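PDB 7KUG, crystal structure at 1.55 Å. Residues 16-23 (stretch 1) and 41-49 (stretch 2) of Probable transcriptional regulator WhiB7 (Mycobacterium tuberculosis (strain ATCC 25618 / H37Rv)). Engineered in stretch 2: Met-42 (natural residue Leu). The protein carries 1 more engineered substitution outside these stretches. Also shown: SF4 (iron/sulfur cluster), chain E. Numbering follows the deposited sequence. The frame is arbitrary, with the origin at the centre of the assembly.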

# COMPACT_ATOMS: atom_id res chain seq x y z
N PRO A 16 2.75 -8.28 -19.03
CA PRO A 16 1.75 -9.20 -18.47
C PRO A 16 0.64 -8.50 -17.66
O PRO A 16 0.81 -8.38 -16.46
CB PRO A 16 2.56 -10.09 -17.52
CG PRO A 16 3.65 -9.17 -17.04
CD PRO A 16 4.01 -8.38 -18.27
N VAL A 17 -0.44 -8.06 -18.32
CA VAL A 17 -1.46 -7.16 -17.69
C VAL A 17 -2.07 -7.87 -16.48
O VAL A 17 -2.51 -9.04 -16.59
CB VAL A 17 -2.54 -6.68 -18.68
CG1 VAL A 17 -3.92 -7.20 -18.32
CG2 VAL A 17 -2.55 -5.16 -18.77
N LEU A 18 -2.06 -7.19 -15.34
CA LEU A 18 -2.89 -7.57 -14.18
C LEU A 18 -4.15 -6.72 -14.21
O LEU A 18 -4.09 -5.52 -14.48
CB LEU A 18 -2.09 -7.39 -12.89
CG LEU A 18 -0.71 -8.05 -12.89
CD1 LEU A 18 0.01 -7.82 -11.57
CD2 LEU A 18 -0.81 -9.54 -13.18
N PRO A 19 -5.33 -7.31 -13.91
CA PRO A 19 -6.56 -6.53 -13.82
C PRO A 19 -6.44 -5.28 -12.93
O PRO A 19 -7.11 -4.30 -13.18
CB PRO A 19 -7.57 -7.55 -13.28
CG PRO A 19 -7.07 -8.86 -13.85
CD PRO A 19 -5.56 -8.76 -13.78
N CYS A 20 -5.64 -5.34 -11.87
CA CYS A 20 -5.59 -4.21 -10.89
C CYS A 20 -4.67 -3.10 -11.41
O CYS A 20 -4.49 -2.11 -10.68
CB CYS A 20 -5.20 -4.71 -9.51
SG CYS A 20 -3.54 -5.42 -9.43
N HIS A 21 -4.16 -3.23 -12.64
CA HIS A 21 -3.51 -2.13 -13.41
C HIS A 21 -4.55 -1.36 -14.24
O HIS A 21 -4.17 -0.41 -14.92
CB HIS A 21 -2.36 -2.69 -14.25
CG HIS A 21 -1.25 -3.20 -13.40
ND1 HIS A 21 -0.44 -4.26 -13.79
CD2 HIS A 21 -0.84 -2.85 -12.16
CE1 HIS A 21 0.44 -4.51 -12.84
NE2 HIS A 21 0.21 -3.65 -11.83
N VAL A 22 -5.82 -1.76 -14.15
CA VAL A 22 -6.95 -1.11 -14.86
C VAL A 22 -7.75 -0.25 -13.88
O VAL A 22 -7.96 -0.67 -12.72
CB VAL A 22 -7.84 -2.18 -15.53
CG1 VAL A 22 -9.02 -1.55 -16.25
CG2 VAL A 22 -7.01 -3.05 -16.47
N GLY A 23 -8.18 0.93 -14.31
CA GLY A 23 -8.94 1.88 -13.49
C GLY A 23 -8.14 2.41 -12.30
O GLY A 23 -6.91 2.50 -12.38
N THR A 41 -14.33 -9.22 -8.57
CA THR A 41 -14.68 -9.76 -9.89
C THR A 41 -13.52 -9.50 -10.86
O THR A 41 -13.19 -10.39 -11.67
CB THR A 41 -16.01 -9.19 -10.39
OG1 THR A 41 -17.00 -9.55 -9.44
CG2 THR A 41 -16.41 -9.71 -11.76
N MSE A 42 -12.90 -8.33 -10.76
CA MSE A 42 -11.74 -7.98 -11.61
C MSE A 42 -10.66 -9.05 -11.45
O MSE A 42 -10.05 -9.41 -12.45
CB MSE A 42 -11.17 -6.62 -11.24
CG MSE A 42 -12.12 -5.48 -11.47
SE MSE A 42 -12.32 -5.02 -13.33
CE MSE A 42 -10.72 -3.90 -13.59
N CYS A 43 -10.39 -9.49 -10.21
CA CYS A 43 -9.26 -10.40 -9.90
C CYS A 43 -9.47 -11.77 -10.54
O CYS A 43 -8.50 -12.50 -10.69
CB CYS A 43 -9.10 -10.59 -8.40
SG CYS A 43 -8.44 -9.16 -7.50
N VAL A 44 -10.70 -12.15 -10.89
CA VAL A 44 -11.00 -13.58 -11.20
C VAL A 44 -10.10 -14.09 -12.34
O VAL A 44 -9.67 -15.25 -12.25
CB VAL A 44 -12.49 -13.79 -11.51
CG1 VAL A 44 -12.77 -15.18 -12.06
CG2 VAL A 44 -13.34 -13.52 -10.28
N SER A 45 -9.84 -13.27 -13.36
CA SER A 45 -9.08 -13.67 -14.58
C SER A 45 -7.58 -13.41 -14.40
O SER A 45 -6.82 -13.66 -15.35
CB SER A 45 -9.57 -12.95 -15.79
OG SER A 45 -9.19 -11.58 -15.77
N CYS A 46 -7.15 -12.89 -13.25
CA CYS A 46 -5.72 -12.56 -13.02
C CYS A 46 -4.85 -13.80 -13.16
O CYS A 46 -5.10 -14.82 -12.54
CB CYS A 46 -5.51 -11.95 -11.64
SG CYS A 46 -3.78 -11.46 -11.45
N PRO A 47 -3.77 -13.74 -13.96
CA PRO A 47 -2.90 -14.90 -14.14
C PRO A 47 -2.12 -15.33 -12.89
O PRO A 47 -1.67 -16.48 -12.83
CB PRO A 47 -1.95 -14.47 -15.27
CG PRO A 47 -1.95 -12.96 -15.23
CD PRO A 47 -3.33 -12.57 -14.74
N ILE A 48 -1.98 -14.44 -11.90
CA ILE A 48 -1.27 -14.74 -10.61
C ILE A 48 -2.25 -14.69 -9.42
O ILE A 48 -1.78 -14.53 -8.27
CB ILE A 48 -0.08 -13.79 -10.41
CG1 ILE A 48 -0.50 -12.33 -10.20
CG2 ILE A 48 0.91 -13.92 -11.55
CD1 ILE A 48 0.62 -11.42 -9.78
N ARG A 49 -3.55 -14.87 -9.65
CA ARG A 49 -4.58 -14.68 -8.60
C ARG A 49 -4.24 -15.52 -7.36
O ARG A 49 -4.24 -14.99 -6.25
CB ARG A 49 -5.97 -15.03 -9.14
CG ARG A 49 -7.09 -14.63 -8.19
CD ARG A 49 -8.41 -15.18 -8.66
NE ARG A 49 -8.55 -16.57 -8.26
CZ ARG A 49 -9.28 -17.48 -8.90
NH1 ARG A 49 -9.36 -18.71 -8.43
NH2 ARG A 49 -9.91 -17.16 -10.02
FE1 SF4 E . -4.20 -10.07 -9.65
FE2 SF4 E . -4.11 -7.52 -8.74
FE3 SF4 E . -3.71 -9.64 -7.03
FE4 SF4 E . -6.21 -9.14 -8.07
S1 SF4 E . -4.94 -7.85 -6.77
S2 SF4 E . -5.17 -11.05 -7.93
S3 SF4 E . -5.67 -8.45 -10.06
S4 SF4 E . -2.51 -9.02 -8.72

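The two stretches are joined through an iron-sulfur cluster rather than by hydrogen bonds, of which none crosses between them. Cys-20 SG binds FE2 of SF4 at 2.3 Å, while from the second stretch Cys-43 SG binds FE4 and Cys-46 SG binds FE1, each also at 2.3 Å. Cysteine suits these places because its thiolate is a strong ligand for iron on a short side chain.

Around this metal link the contact is largely apolar. Pro-19 has the largest area covered by the other stretch: its CB comes within 3.2 Å of Met-42 O and its CD within 3.8 Å of Cys-46 CB. A proline ring offers a compact, rigid surface that can pack against backbone and side chain alike, and Pro-19 CD also lies 3.7 Å from S3 of SF4. The short 3-10 segment, which begins at Pro-19, is held by backbone hydrogen bonds, His-21 N to Leu-18 O at 2.9 Å and Val-22 N to Pro-19 O at 3.0 Å.

Leu-18 points its CA-to-CB bond sideways, yet its branched end reaches the second stretch. Leu-18 CD2 lies 3.9 Å from Cys-46 SG and 4.1 Å from Pro-47 CG, both Leu-18 CD1 and CD2 lie 4.1 Å from Ile-48 CD1, and Leu-18 CD1 lies 4.0 Å from S4 of SF4. Val-22 CB meets CE of Met-42, an engineered selenomethionine, at 3.9 Å. Leucine, valine, proline and isoleucine suit these places because their side chains are apolar and leave no polar group unpaired.

Consecutive type I turns, Cys-43 to Cys-46 and Cys-46 to Arg-49, shape the second stretch. Ile-48 N donates a hydrogen bond to Cys-46 SG at 3.5 Å, an interaction that suits an electron-rich thiolate, and Arg-49 NH2 reaches back to Val-44 O at 2.9 Å.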